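Local coordinates for protein putative secreted lipase (Streptomyces sp. W007, PDB 5H6B) that catalyses the hydrolysis of triacylglycerols, as a probably secreted, thermostable lipase from a marine Streptomyces with the alpha/beta-hydrolase type of fold, at residues G16-S21 and C59-D64; V32-G37 and V48-L53; C22-A27 and D96-P101; A103-H108 and D126-L131. One frame throughout, in Å; residues are numbered along the deposited sequence.

Interaction 1 (G16-S21 and C59-D64). With ZN (zinc ion), chain C.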
loop_
_atom_site.group_PDB
_atom_site.type_symbol
_atom_site.label_atom_id
_atom_site.label_comp_id
_atom_site.label_asym_id
_atom_site.label_seq_id
_atom_site.Cartn_x
_atom_site.Cartn_y
_atom_site.Cartn_z
ATOM N N GLY A 16 10.066 13.882 -8.046
ATOM C CA GLY A 16 9.377 14.725 -7.072
ATOM C C GLY A 16 8.380 13.965 -6.226
ATOM O O GLY A 16 8.099 12.788 -6.485
ATOM N N TRP A 17 7.859 14.643 -5.203
ATOM C CA TRP A 17 6.841 14.076 -4.334
ATOM C C TRP A 17 5.668 15.056 -4.268
ATOM O O TRP A 17 5.788 16.136 -3.706
ATOM C CB TRP A 17 7.431 13.746 -2.945
ATOM C CG TRP A 17 6.452 13.133 -1.955
ATOM C CD1 TRP A 17 5.223 12.591 -2.227
ATOM C CD2 TRP A 17 6.638 13.004 -0.544
ATOM N NE1 TRP A 17 4.634 12.148 -1.075
ATOM C CE2 TRP A 17 5.482 12.381 -0.024
ATOM C CE3 TRP A 17 7.672 13.355 0.338
ATOM C CZ2 TRP A 17 5.328 12.100 1.338
ATOM C CZ3 TRP A 17 7.518 13.068 1.702
ATOM C CH2 TRP A 17 6.353 12.443 2.180
ATOM N N ASN A 18 4.538 14.658 -4.856
ATOM C CA ASN A 18 3.382 15.521 -5.032
ATOM C C ASN A 18 3.679 16.817 -5.805
ATOM O O ASN A 18 3.002 17.834 -5.628
ATOM C CB ASN A 18 2.699 15.784 -3.679
ATOM C CG ASN A 18 2.067 14.537 -3.114
ATOM O OD1 ASN A 18 1.784 13.587 -3.845
ATOM N ND2 ASN A 18 1.827 14.533 -1.821
ATOM N N ASP A 19 4.657 16.735 -6.699
ATOM C CA ASP A 19 4.951 17.788 -7.646
ATOM C C ASP A 19 4.210 17.410 -8.937
ATOM O O ASP A 19 4.666 16.550 -9.702
ATOM C CB ASP A 19 6.464 17.892 -7.856
ATOM C CG ASP A 19 6.857 18.926 -8.907
ATOM O OD1 ASP A 19 5.985 19.422 -9.667
ATOM O OD2 ASP A 19 8.066 19.227 -8.980
ATOM N N TYR A 20 3.079 18.075 -9.176
ATOM C CA TYR A 20 2.247 17.839 -10.368
ATOM C C TYR A 20 2.789 18.392 -11.701
ATOM O O TYR A 20 2.145 18.228 -12.725
ATOM C CB TYR A 20 0.811 18.320 -10.110
ATOM C CG TYR A 20 0.116 17.427 -9.101
ATOM C CD1 TYR A 20 0.237 17.651 -7.716
ATOM C CD2 TYR A 20 -0.626 16.320 -9.527
ATOM C CE1 TYR A 20 -0.384 16.814 -6.797
ATOM C CE2 TYR A 20 -1.248 15.473 -8.616
ATOM C CZ TYR A 20 -1.128 15.720 -7.258
ATOM O OH TYR A 20 -1.746 14.865 -6.380
ATOM N N SER A 21 3.957 19.033 -11.689
ATOM C CA SER A 21 4.685 19.345 -12.918
ATOM C C SER A 21 5.683 18.227 -13.285
ATOM O O SER A 21 6.339 18.311 -14.324
ATOM C CB SER A 21 5.405 20.689 -12.779
ATOM O OG SER A 21 6.599 20.552 -12.020
ATOM N N CYS A 59 8.767 10.016 -10.287
ATOM C CA CYS A 59 7.703 10.959 -9.920
ATOM C C CYS A 59 6.754 10.241 -8.955
ATOM O O CYS A 59 6.089 9.273 -9.353
ATOM C CB CYS A 59 6.916 11.398 -11.165
ATOM S SG CYS A 59 7.887 12.331 -12.379
ATOM N N VAL A 60 6.701 10.700 -7.701
ATOM C CA VAL A 60 5.958 10.015 -6.624
ATOM C C VAL A 60 4.765 10.884 -6.200
ATOM O O VAL A 60 4.852 12.106 -6.175
ATOM C CB VAL A 60 6.886 9.713 -5.421
ATOM C CG1 VAL A 60 6.142 8.972 -4.312
ATOM C CG2 VAL A 60 8.102 8.921 -5.877
ATOM N N PHE A 61 3.642 10.245 -5.915
ATOM C CA PHE A 61 2.431 10.920 -5.459
ATOM C C PHE A 61 1.838 10.113 -4.320
ATOM O O PHE A 61 1.974 8.884 -4.305
ATOM C CB PHE A 61 1.414 11.032 -6.592
ATOM C CG PHE A 61 1.867 11.918 -7.712
ATOM C CD1 PHE A 61 2.691 11.421 -8.721
ATOM C CD2 PHE A 61 1.495 13.270 -7.747
ATOM C CE1 PHE A 61 3.131 12.246 -9.741
ATOM C CE2 PHE A 61 1.934 14.092 -8.768
ATOM C CZ PHE A 61 2.749 13.579 -9.767
ATOM N N SER A 62 1.212 10.793 -3.360
ATOM C CA SER A 62 0.597 10.120 -2.209
ATOM C C SER A 62 -0.710 10.791 -1.853
ATOM O O SER A 62 -0.767 12.008 -1.794
ATOM C CB SER A 62 1.544 10.166 -1.021
ATOM O OG SER A 62 1.760 11.504 -0.599
ATOM N N LEU A 63 -1.757 10.004 -1.634
ATOM C CA LEU A 63 -3.090 10.544 -1.320
ATOM C C LEU A 63 -3.484 10.321 0.118
ATOM O O LEU A 63 -3.010 9.379 0.774
ATOM C CB LEU A 63 -4.171 9.884 -2.193
ATOM C CG LEU A 63 -4.847 8.567 -1.736
ATOM C CD1 LEU A 63 -6.078 8.239 -2.569
ATOM C CD2 LEU A 63 -3.866 7.401 -1.765
ATOM N N ASP A 64 -4.426 11.144 0.565
ATOM C CA ASP A 64 -5.166 10.924 1.800
ATOM C C ASP A 64 -6.472 10.231 1.439
ATOM O O ASP A 64 -7.082 10.609 0.478
ATOM C CB ASP A 64 -5.509 12.276 2.442
ATOM C CG ASP A 64 -4.580 12.670 3.563
ATOM O OD1 ASP A 64 -3.571 11.994 3.847
ATOM O OD2 ASP A 64 -4.906 13.679 4.212
HETATM ZN ZN ZN C . -4.667 14.144 5.982
#
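W17 and N18 both converge on S62. The indole comes edge-on: NE1 donates to S62 OG over 3.0 Å, with the hydroxyl near the ring plane. The N18 amide serves two atoms of the same serine. Its OD1 takes S62 N at 2.9 Å on an in-plane lone pair, while ND2 reaches S62 OG at 3.3 Å, tilted out of the amide plane. An alanine at N18 would probably leave S62 N without its acceptor, take one donor from S62 OG and open a gap beside F61 CA. Further along, the Y20 and F61 rings meet obliquely, planes 57° apart, with F61 CE2 over one face of Y20 toward its rim; F90 of helix 80-98 touches both. Backbone pairing is parallel: V60 N to G16 O at 2.8 Å, then N18 N to V60 O at 2.9 Å. Beyond it, D64 OD2 binds zinc together with H75. Since S62 OG is also hydrogen-bonded to the carbonyl of S42, this small hydroxyl has three polar partners, and N18 OD1 stands in for a main-chain carbonyl, carrying the sheet edge past the end of strand 16-17.

Interaction 2 (V32-G37 and V48-L53)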
loop_
_atom_site.group_PDB
_atom_site.type_symbol
_atom_site.label_atom_id
_atom_site.label_comp_id
_atom_site.label_asym_id
_atom_site.label_seq_id
_atom_site.Cartn_x
_atom_site.Cartn_y
_atom_site.Cartn_z
ATOM N N VAL A 32 4.549 6.851 -9.442
ATOM C CA VAL A 32 4.220 5.978 -8.327
ATOM C C VAL A 32 3.191 6.668 -7.444
ATOM O O VAL A 32 3.368 7.837 -7.092
ATOM C CB VAL A 32 5.474 5.631 -7.504
ATOM C CG1 VAL A 32 5.115 4.701 -6.345
ATOM C CG2 VAL A 32 6.521 4.983 -8.404
ATOM N N VAL A 33 2.113 5.948 -7.125
ATOM C CA VAL A 33 1.119 6.372 -6.143
ATOM C C VAL A 33 1.263 5.540 -4.851
ATOM O O VAL A 33 1.183 4.309 -4.884
ATOM C CB VAL A 33 -0.317 6.304 -6.712
ATOM C CG1 VAL A 33 -1.359 6.620 -5.644
ATOM C CG2 VAL A 33 -0.475 7.274 -7.882
ATOM N N LEU A 34 1.469 6.239 -3.732
ATOM C CA LEU A 34 1.609 5.652 -2.419
ATOM C C LEU A 34 0.284 5.737 -1.655
ATOM O O LEU A 34 -0.365 6.784 -1.649
ATOM C CB LEU A 34 2.698 6.374 -1.643
ATOM C CG LEU A 34 4.092 6.450 -2.274
ATOM C CD1 LEU A 34 5.060 7.105 -1.296
ATOM C CD2 LEU A 34 4.610 5.089 -2.698
ATOM N N VAL A 35 -0.113 4.622 -1.029
ATOM C CA VAL A 35 -1.432 4.467 -0.413
ATOM C C VAL A 35 -1.232 4.005 1.025
ATOM O O VAL A 35 -0.881 2.835 1.276
ATOM C CB VAL A 35 -2.307 3.449 -1.180
ATOM C CG1 VAL A 35 -3.737 3.431 -0.635
ATOM C CG2 VAL A 35 -2.349 3.789 -2.654
ATOM N N HIS A 36 -1.435 4.933 1.967
ATOM C CA HIS A 36 -1.160 4.673 3.395
ATOM C C HIS A 36 -2.066 3.625 4.024
ATOM O O HIS A 36 -3.030 3.208 3.436
ATOM C CB HIS A 36 -1.273 5.978 4.205
ATOM C CG HIS A 36 -2.633 6.571 4.183
ATOM N ND1 HIS A 36 -3.690 6.037 4.884
ATOM C CD2 HIS A 36 -3.115 7.643 3.519
ATOM C CE1 HIS A 36 -4.772 6.760 4.648
ATOM N NE2 HIS A 36 -4.443 7.744 3.831
ATOM N N GLY A 37 -1.799 3.293 5.271
ATOM C CA GLY A 37 -2.537 2.290 6.009
ATOM C C GLY A 37 -3.527 2.924 6.948
ATOM O O GLY A 37 -3.854 4.121 6.834
ATOM N N VAL A 48 10.116 8.133 4.741
ATOM C CA VAL A 48 11.312 7.439 4.268
ATOM C C VAL A 48 11.149 7.023 2.808
ATOM O O VAL A 48 11.976 7.384 1.979
ATOM C CB VAL A 48 11.695 6.247 5.177
ATOM C CG1 VAL A 48 12.891 5.489 4.606
ATOM C CG2 VAL A 48 12.010 6.742 6.588
ATOM N N LEU A 49 10.084 6.294 2.489
ATOM C CA LEU A 49 9.930 5.725 1.137
ATOM C C LEU A 49 9.807 6.729 0.006
ATOM O O LEU A 49 10.373 6.492 -1.063
ATOM C CB LEU A 49 8.753 4.750 1.047
ATOM C CG LEU A 49 8.480 4.132 -0.340
ATOM C CD1 LEU A 49 9.693 3.354 -0.848
ATOM C CD2 LEU A 49 7.237 3.239 -0.325
ATOM N N ALA A 50 9.056 7.812 0.198
ATOM C CA ALA A 50 8.885 8.789 -0.891
ATOM C C ALA A 50 10.203 9.431 -1.324
ATOM O O ALA A 50 10.525 9.372 -2.508
ATOM C CB ALA A 50 7.821 9.840 -0.586
ATOM N N PRO A 51 10.990 9.995 -0.378
ATOM C CA PRO A 51 12.358 10.443 -0.752
ATOM C C PRO A 51 13.262 9.344 -1.321
ATOM O O PRO A 51 14.059 9.607 -2.203
ATOM C CB PRO A 51 12.963 10.930 0.575
ATOM C CG PRO A 51 11.803 11.239 1.442
ATOM C CD PRO A 51 10.673 10.317 1.022
ATOM N N TYR A 52 13.145 8.131 -0.795
ATOM C CA TYR A 52 13.922 6.992 -1.279
ATOM C C TYR A 52 13.643 6.713 -2.759
ATOM O O TYR A 52 14.561 6.418 -3.517
ATOM C CB TYR A 52 13.581 5.786 -0.416
ATOM C CG TYR A 52 14.295 4.493 -0.697
ATOM C CD1 TYR A 52 13.852 3.636 -1.717
ATOM C CD2 TYR A 52 15.370 4.079 0.105
ATOM C CE1 TYR A 52 14.482 2.429 -1.955
ATOM C CE2 TYR A 52 16.002 2.866 -0.124
ATOM C CZ TYR A 52 15.550 2.045 -1.154
ATOM O OH TYR A 52 16.170 0.856 -1.394
ATOM N N LEU A 53 12.380 6.815 -3.160
ATOM C CA LEU A 53 12.008 6.654 -4.560
ATOM C C LEU A 53 12.339 7.884 -5.394
ATOM O O LEU A 53 12.746 7.746 -6.544
ATOM C CB LEU A 53 10.527 6.310 -4.702
ATOM C CG LEU A 53 10.148 4.949 -4.121
ATOM C CD1 LEU A 53 8.654 4.719 -4.309
ATOM C CD2 LEU A 53 10.961 3.829 -4.751
#
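L34 packs its two methyl groups against separate residues of helix 49-53, and the contact is densest round this side chain, which touches three helix residues. CD1 meets A50 CB at 4.0 Å, and CD2 meets L49 CD2 at the same 4.0 Å, the two leucine side chains slanting across each other. L34 points at the helix from its CA, with CG anti to the carbonyl carbon (chi1 -56°). L49 points back toward the strand and sends CD2 to L34. W46, from the loop before the helix, also touches L34, while V106 of the neighbouring strand 103-108 packs against both leucines.

Toward the start of the strand the packing is sparser, for V32 has a single partner on the helix. Its CG1 approaches L53 CD1 to 4.1 Å, the side chains crossing at about a right angle, and the same L53 CD1 stays 4.4 Å from L34 CD2. V60 of strand 59-63 also lies against L53. All five residues that touch are buried, and every contact between them is apolar. By contrast, P51 and Y52, on the side of the helix turned from the strand, are partly exposed.

The axes of strand 32-35 and helix 49-53 run nearly antiparallel, at 168°, with a closest approach of 10.7 Å. That is the geometry of a beta-alpha-beta crossover: strand 32-35, helix 49-54 and strand 59-63, the last returning beside the first in the parallel sheet of an alpha/beta hydrolase.

Interaction 3 (C22-A27 and D96-P101)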
loop_
_atom_site.group_PDB
_atom_site.type_symbol
_atom_site.label_atom_id
_atom_site.label_comp_id
_atom_site.label_asym_id
_atom_site.label_seq_id
_atom_site.Cartn_x
_atom_site.Cartn_y
_atom_site.Cartn_z
ATOM N N CYS A 22 5.784 17.186 -12.451
ATOM C CA CYS A 22 6.690 16.064 -12.705
ATOM C C CYS A 22 6.260 15.285 -13.952
ATOM O O CYS A 22 5.057 15.086 -14.196
ATOM C CB CYS A 22 6.781 15.111 -11.493
ATOM S SG CYS A 22 8.296 14.119 -11.416
ATOM N N LYS A 23 7.264 14.895 -14.741
ATOM C CA LYS A 23 7.085 14.148 -15.988
ATOM C C LYS A 23 7.991 12.915 -15.917
ATOM O O LYS A 23 9.223 13.056 -15.904
ATOM C CB LYS A 23 7.428 15.014 -17.219
ATOM C CG LYS A 23 6.210 15.529 -17.986
ATOM C CD LYS A 23 5.524 16.704 -17.298
ATOM C CE LYS A 23 4.074 16.826 -17.744
ATOM N NZ LYS A 23 3.388 17.979 -17.094
ATOM N N PRO A 24 7.387 11.710 -15.828
ATOM C CA PRO A 24 8.155 10.469 -15.710
ATOM C C PRO A 24 9.193 10.323 -16.820
ATOM O O PRO A 24 8.858 10.498 -17.989
ATOM C CB PRO A 24 7.087 9.376 -15.844
ATOM C CG PRO A 24 5.829 10.008 -15.407
ATOM C CD PRO A 24 5.932 11.467 -15.733
ATOM N N SER A 25 10.429 10.003 -16.449
ATOM C CA SER A 25 11.500 9.827 -17.414
ATOM C C SER A 25 11.332 8.517 -18.188
ATOM O O SER A 25 10.380 7.757 -17.970
ATOM C CB SER A 25 12.833 9.838 -16.701
ATOM O OG SER A 25 12.964 8.651 -15.966
ATOM N N ALA A 26 12.248 8.271 -19.119
ATOM C CA ALA A 26 12.209 7.048 -19.902
ATOM C C ALA A 26 12.684 5.867 -19.045
ATOM O O ALA A 26 12.176 4.759 -19.195
ATOM C CB ALA A 26 13.035 7.187 -21.179
ATOM N N ALA A 27 13.641 6.101 -18.147
ATOM C CA ALA A 27 14.059 5.074 -17.181
ATOM C C ALA A 27 12.920 4.656 -16.221
ATOM O O ALA A 27 12.824 3.488 -15.851
ATOM C CB ALA A 27 15.270 5.550 -16.396
ATOM N N ASP A 96 -3.817 12.302 -15.746
ATOM C CA ASP A 96 -4.172 13.551 -16.465
ATOM C C ASP A 96 -3.034 14.575 -16.445
ATOM O O ASP A 96 -2.818 15.244 -17.435
ATOM C CB ASP A 96 -5.460 14.203 -15.911
ATOM C CG ASP A 96 -6.736 13.403 -16.231
ATOM O OD1 ASP A 96 -6.680 12.405 -16.986
ATOM O OD2 ASP A 96 -7.818 13.770 -15.713
ATOM N N ALA A 97 -2.299 14.670 -15.337
ATOM C CA ALA A 97 -1.216 15.648 -15.176
ATOM C C ALA A 97 0.135 15.201 -15.745
ATOM O O ALA A 97 0.835 15.982 -16.401
ATOM C CB ALA A 97 -1.063 16.004 -13.704
ATOM N N THR A 98 0.520 13.958 -15.471
ATOM C CA THR A 98 1.816 13.436 -15.927
ATOM C C THR A 98 1.812 13.143 -17.415
ATOM O O THR A 98 2.852 13.242 -18.063
ATOM C CB THR A 98 2.232 12.135 -15.184
ATOM O OG1 THR A 98 1.183 11.145 -15.266
ATOM C CG2 THR A 98 2.566 12.445 -13.729
ATOM N N GLY A 99 0.649 12.747 -17.931
ATOM C CA GLY A 99 0.527 12.233 -19.286
ATOM C C GLY A 99 0.640 10.718 -19.408
ATOM O O GLY A 99 0.228 10.163 -20.423
ATOM N N ALA A 100 1.173 10.035 -18.392
ATOM C CA ALA A 100 1.465 8.603 -18.506
ATOM C C ALA A 100 0.196 7.766 -18.701
ATOM O O ALA A 100 -0.888 8.173 -18.283
ATOM C CB ALA A 100 2.238 8.116 -17.294
ATOM N N PRO A 101 0.325 6.605 -19.368
ATOM C CA PRO A 101 -0.835 5.727 -19.562
ATOM C C PRO A 101 -1.240 4.944 -18.299
ATOM O O PRO A 101 -2.408 4.586 -18.138
ATOM C CB PRO A 101 -0.366 4.767 -20.670
ATOM C CG PRO A 101 1.114 4.739 -20.564
ATOM C CD PRO A 101 1.538 6.082 -20.036
#
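K23 lies across the end of helix 80-98, and P24 beside it presses on T98. From CB, which stands clear of the helix, the lysine chain starts with CG at 4.1 Å from T98 O, still a loose contact. A bend at chi2 (77°) then sets the position of CD. Next, CE lies near two carbonyl oxygens, 3.6 Å from A97 O and 3.8 Å from T98 O. At the tip, NZ makes a weak hydrogen bond of 3.3 Å to A97 O. NZ thus sits beside one carbonyl near the helix C-terminus, where its positive charge would probably be mildly favoured.

The other half of the contact is packing. P24 and T98 cross at about a right angle, P24 CD lying 3.8 Å from T98 CB, while T98 CG2 rests 3.7 Å from C22 O. T98 turns its OG1 the other way, into a hydrogen bond with the carbonyl of V94 one turn back, and it weakly accepts from A100 N. P31 packs against P24, T98 and A100 together, and C22 is tied to C59 by a disulfide.

G99 follows with a positive phi of 93°, so the chain leaves the helix here: a helix C-terminus ended by a glycine of positive phi, with a weak lysine bond to A97 O from a disulfide-tethered loop.

Interaction 4 (A103-H108 and D126-L131)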
loop_
_atom_site.group_PDB
_atom_site.type_symbol
_atom_site.label_atom_id
_atom_site.label_comp_id
_atom_site.label_asym_id
_atom_site.label_seq_id
_atom_site.Cartn_x
_atom_site.Cartn_y
_atom_site.Cartn_z
ATOM N N ALA A 103 -0.157 4.096 -13.877
ATOM C CA ALA A 103 0.572 4.339 -12.641
ATOM C C ALA A 103 0.984 3.009 -12.017
ATOM O O ALA A 103 0.343 1.985 -12.259
ATOM C CB ALA A 103 -0.321 5.105 -11.686
ATOM N N ASP A 104 2.069 3.020 -11.241
ATOM C CA ASP A 104 2.369 1.917 -10.318
ATOM C C ASP A 104 1.909 2.315 -8.905
ATOM O O ASP A 104 2.060 3.468 -8.512
ATOM C CB ASP A 104 3.854 1.563 -10.350
ATOM C CG ASP A 104 4.259 0.841 -11.643
ATOM O OD1 ASP A 104 3.466 0.033 -12.174
ATOM O OD2 ASP A 104 5.376 1.072 -12.141
ATOM N N LEU A 105 1.323 1.366 -8.173
ATOM C CA LEU A 105 0.774 1.601 -6.835
ATOM C C LEU A 105 1.594 0.874 -5.783
ATOM O O LEU A 105 1.902 -0.304 -5.952
ATOM C CB LEU A 105 -0.688 1.141 -6.760
ATOM C CG LEU A 105 -1.732 2.206 -7.098
ATOM C CD1 LEU A 105 -1.453 2.854 -8.438
ATOM C CD2 LEU A 105 -3.128 1.610 -7.082
ATOM N N VAL A 106 1.963 1.590 -4.717
ATOM C CA VAL A 106 2.570 0.986 -3.541
ATOM C C VAL A 106 1.708 1.332 -2.332
ATOM O O VAL A 106 1.423 2.499 -2.088
ATOM C CB VAL A 106 4.014 1.459 -3.290
ATOM C CG1 VAL A 106 4.594 0.717 -2.086
ATOM C CG2 VAL A 106 4.887 1.230 -4.522
ATOM N N GLY A 107 1.323 0.312 -1.570
ATOM C CA GLY A 107 0.463 0.500 -0.420
ATOM C C GLY A 107 0.869 -0.282 0.817
ATOM O O GLY A 107 1.337 -1.413 0.728
ATOM N N HIS A 108 0.657 0.326 1.975
ATOM C CA HIS A 108 0.978 -0.283 3.263
ATOM C C HIS A 108 -0.303 -0.679 3.961
ATOM O O HIS A 108 -1.206 0.159 4.111
ATOM C CB HIS A 108 1.747 0.720 4.135
ATOM C CG HIS A 108 2.169 0.171 5.468
ATOM N ND1 HIS A 108 2.473 0.975 6.545
ATOM C CD2 HIS A 108 2.308 -1.102 5.904
ATOM C CE1 HIS A 108 2.797 0.218 7.575
ATOM N NE2 HIS A 108 2.700 -1.044 7.212
ATOM N N ASP A 126 -7.249 -0.988 -16.143
ATOM C CA ASP A 126 -6.819 -0.176 -17.278
ATOM C C ASP A 126 -5.662 0.741 -16.933
ATOM O O ASP A 126 -4.711 0.836 -17.692
ATOM C CB ASP A 126 -7.991 0.663 -17.822
ATOM C CG ASP A 126 -9.076 -0.188 -18.442
ATOM O OD1 ASP A 126 -8.743 -1.237 -19.035
ATOM O OD2 ASP A 126 -10.264 0.184 -18.332
ATOM N N LYS A 127 -5.741 1.377 -15.768
ATOM C CA LYS A 127 -4.832 2.454 -15.388
ATOM C C LYS A 127 -3.631 2.030 -14.523
ATOM O O LYS A 127 -2.815 2.878 -14.176
ATOM C CB LYS A 127 -5.648 3.545 -14.688
ATOM C CG LYS A 127 -6.717 4.168 -15.580
ATOM C CD LYS A 127 -8.064 4.237 -14.870
ATOM C CE LYS A 127 -9.179 4.765 -15.768
ATOM N NZ LYS A 127 -10.418 5.051 -14.985
ATOM N N VAL A 128 -3.497 0.738 -14.195
ATOM C CA VAL A 128 -2.447 0.272 -13.261
ATOM C C VAL A 128 -1.635 -0.916 -13.794
ATOM O O VAL A 128 -2.181 -1.963 -14.145
ATOM C CB VAL A 128 -3.041 -0.104 -11.879
ATOM C CG1 VAL A 128 -1.994 -0.717 -10.961
ATOM C CG2 VAL A 128 -3.657 1.118 -11.219
ATOM N N ASN A 129 -0.319 -0.749 -13.763
ATOM C CA ASN A 129 0.640 -1.763 -14.193
ATOM C C ASN A 129 1.018 -2.714 -13.037
ATOM O O ASN A 129 1.028 -3.933 -13.207
ATOM C CB ASN A 129 1.882 -1.059 -14.762
ATOM C CG ASN A 129 3.066 -1.987 -14.936
ATOM O OD1 ASN A 129 3.072 -2.835 -15.815
ATOM N ND2 ASN A 129 4.081 -1.819 -14.114
ATOM N N ALA A 130 1.336 -2.142 -11.872
ATOM C CA ALA A 130 1.799 -2.911 -10.723
ATOM C C ALA A 130 1.195 -2.421 -9.405
ATOM O O ALA A 130 0.998 -1.216 -9.192
ATOM C CB ALA A 130 3.323 -2.910 -10.648
ATOM N N LEU A 131 0.859 -3.387 -8.551
ATOM C CA LEU A 131 0.420 -3.126 -7.206
ATOM C C LEU A 131 1.368 -3.831 -6.257
ATOM O O LEU A 131 1.411 -5.070 -6.214
ATOM C CB LEU A 131 -1.008 -3.632 -6.979
ATOM C CG LEU A 131 -1.526 -3.517 -5.532
ATOM C CD1 LEU A 131 -1.415 -2.100 -4.970
ATOM C CD2 LEU A 131 -2.947 -4.013 -5.446
#
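D104 and N129 lie side by side, pointing the same way, and supply the side-chain hydrogen bond of this contact. N129 ND2 donates to the syn lone pair of D104 OD1 over 2.8 Å, OD1 lying close to the amide plane of N129, although carboxylate and amide are turned 48° apart. The other oxygen, OD2, forms a salt bridge with R30. An alanine in place of D104 would probably leave R30 without this countercharge and the N129 amide free to turn.

Main-chain bonds join the parallel strands. A103 N gives to K127 O at 2.9 Å, N129 N to A103 O at 3.2 Å, and L105 N to A130 O at 2.8 Å, the last almost straight at 175°. A103 pairs with V128 but L105 with L131, so the second strand spends one extra residue where the chain turns at N129. These are neighbouring strands of the central alpha/beta-hydrolase sheet, and G107 is probably the first glycine of the GxSxG nucleophile elbow, at the end of strand 103-108.

Apolar contacts lie on the face bearing A103, L105, V128 and L131. L105 CD1 meets V128 CG2 at 4.0 Å, the side chains crossing at about a right angle, and L131 CD1 rests 3.8 Å from L105 CB.

How the interactions relate
Interactions 1, 2 and 4 share one parallel sheet. Strand 59-63 lies beside 32-35, with F61 N 2.7 Å from V32 O, and 32-35 lies beside 103-108, with V35 N 2.8 Å from V106 O. W17 CD2 also packs on A50 CB at 3.4 Å, bringing interaction 1 onto the helix of interaction 2. Interaction 3 hangs on interaction 1 through the C22-C59 disulfide, SG to SG 2.1 Å, and adjoins interaction 4 only through the sequence; their centres are 14 Å apart. Interaction 4 leads toward the probable catalytic serine, S109, thought to work with H232 and D200. The centre of interaction 3 lies about 21 Å from that of the chain, at its periphery.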